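Local coordinates for malate oxidoreductase (PDB 1VL6), which probably catalyses the NAD-dependent oxidative decarboxylation of malate to pyruvate and carbon dioxide, at residues V175-L180 / E354-S359. Numbering follows the deposited sequence.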
# COMPACT_ATOMS: atom_id res chain seq x y z
N VAL A 175 24.69 -17.47 15.21
CA VAL A 175 26.07 -17.89 15.50
C VAL A 175 26.10 -19.42 15.70
O VAL A 175 26.97 -20.10 15.19
CB VAL A 175 26.59 -17.21 16.73
CG1 VAL A 175 27.88 -17.85 17.23
CG2 VAL A 175 26.78 -15.69 16.49
N SER A 176 25.11 -19.94 16.40
CA SER A 176 25.00 -21.34 16.68
C SER A 176 24.84 -22.14 15.40
O SER A 176 25.50 -23.17 15.23
CB SER A 176 23.81 -21.59 17.57
OG SER A 176 24.06 -21.08 18.87
N ALA A 177 23.97 -21.72 14.50
CA ALA A 177 23.83 -22.48 13.25
C ALA A 177 25.12 -22.44 12.47
O ALA A 177 25.55 -23.44 11.93
CB ALA A 177 22.71 -21.94 12.41
N ALA A 178 25.75 -21.27 12.39
CA ALA A 178 27.02 -21.14 11.68
C ALA A 178 28.03 -22.08 12.31
O ALA A 178 28.78 -22.75 11.62
CB ALA A 178 27.51 -19.70 11.75
N PHE A 179 28.05 -22.11 13.64
CA PHE A 179 29.02 -22.93 14.37
C PHE A 179 28.82 -24.40 14.07
O PHE A 179 29.76 -25.10 13.74
CB PHE A 179 28.89 -22.74 15.85
CG PHE A 179 29.62 -23.76 16.66
CD1 PHE A 179 30.97 -23.65 16.89
CD2 PHE A 179 28.95 -24.80 17.25
CE1 PHE A 179 31.63 -24.55 17.68
CE2 PHE A 179 29.63 -25.71 18.04
CZ PHE A 179 30.96 -25.59 18.26
N LEU A 180 27.57 -24.85 14.14
CA LEU A 180 27.28 -26.26 13.81
C LEU A 180 27.75 -26.68 12.43
O LEU A 180 28.32 -27.76 12.27
CB LEU A 180 25.80 -26.58 13.94
CG LEU A 180 25.32 -26.51 15.39
CD1 LEU A 180 23.82 -26.60 15.46
CD2 LEU A 180 25.94 -27.59 16.25
N GLU A 354 18.59 -25.09 14.15
CA GLU A 354 18.64 -26.23 13.23
C GLU A 354 18.10 -25.92 11.83
O GLU A 354 18.61 -26.42 10.82
CB GLU A 354 17.85 -27.42 13.81
CG GLU A 354 18.47 -27.97 15.09
CD GLU A 354 19.72 -28.78 14.85
OE1 GLU A 354 19.97 -29.14 13.69
OE2 GLU A 354 20.43 -29.11 15.83
N ALA A 355 17.06 -25.12 11.78
CA ALA A 355 16.44 -24.80 10.54
C ALA A 355 17.39 -23.95 9.70
O ALA A 355 17.55 -24.19 8.48
CB ALA A 355 15.15 -24.08 10.84
N ILE A 356 18.07 -22.99 10.33
CA ILE A 356 19.05 -22.18 9.56
C ILE A 356 20.21 -23.07 9.05
O ILE A 356 20.58 -23.03 7.89
CB ILE A 356 19.55 -21.02 10.40
CG1 ILE A 356 18.42 -20.01 10.59
CG2 ILE A 356 20.75 -20.38 9.77
CD1 ILE A 356 18.70 -19.08 11.72
N ALA A 357 20.71 -23.95 9.91
CA ALA A 357 21.85 -24.78 9.53
C ALA A 357 21.49 -25.68 8.37
O ALA A 357 22.30 -25.92 7.51
CB ALA A 357 22.37 -25.60 10.69
N ARG A 358 20.28 -26.22 8.36
CA ARG A 358 19.96 -27.21 7.34
C ARG A 358 19.52 -26.44 6.09
O ARG A 358 19.25 -27.03 5.06
CB ARG A 358 18.91 -28.23 7.81
CG ARG A 358 17.50 -27.71 7.76
CD ARG A 358 16.42 -28.66 8.30
NE ARG A 358 15.14 -27.92 8.37
CZ ARG A 358 14.36 -27.68 7.30
NH1 ARG A 358 14.73 -28.13 6.10
NH2 ARG A 358 13.22 -26.99 7.43
N SER A 359 19.45 -25.12 6.16
CA SER A 359 18.92 -24.41 5.01
C SER A 359 19.99 -24.23 3.93
O SER A 359 19.79 -23.48 3.00
CB SER A 359 18.24 -23.10 5.46
OG SER A 359 16.95 -23.39 6.04
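Ala177 meets Ile356 and Ala357 where helices 166-186 and 346-358 cross, a worked example of how small residues let two helices come close. The axes of the two segments approach to 8.3 Å and are inclined at -46°, with N-to-C directions more nearly parallel than antiparallel. Across this line the CA atoms of Ala177 and Ala357 are 4.8 Å apart, a spacing possible because each carries only a methyl group.

Ile356 can be followed outward from its backbone. Its CB already lies 3.9 Å from CB of Ala177. From there the branches part: CG2, anti to the backbone N, comes within 3.6 Å of the same methyl, while CG1 lies beside the backbone N (chi1 -70°), anti to the carbonyl carbon, and leads off to CD1, and neither of these two atoms approaches the helix 166-186 segment closely. The residue also packs on Val380 of helix 374-386, so it links the pair to a third helix.

Both segments belong to the NAD-binding domain of the malic enzyme family. Val175, Ser176 and Phe179 of the first helix pack on helix 202-214, and Phe179 also meets the ring of Phe266, which opens strand 266-269 of the Rossmann-like sheet.

Ala357 completes the alanine pair, its CB 4.1 Å from CB of Ala177; no hydrogen bond joins the two segments here, although Ala357 O accepts one from ND2 of Asn181, the next residue along helix 166-186. Toward the outer margin, Glu354, whose CB points away, folds back so that OE2 lies 4.2 Å from CD1 of Leu180, a loose contact between a methyl and a carboxylate. Farther along this segment, Ser359 OG donates a hydrogen bond to Ala355 O (2.6 Å) and is also hydrogen-bonded to ND2 of Asn379, on helix 374-386.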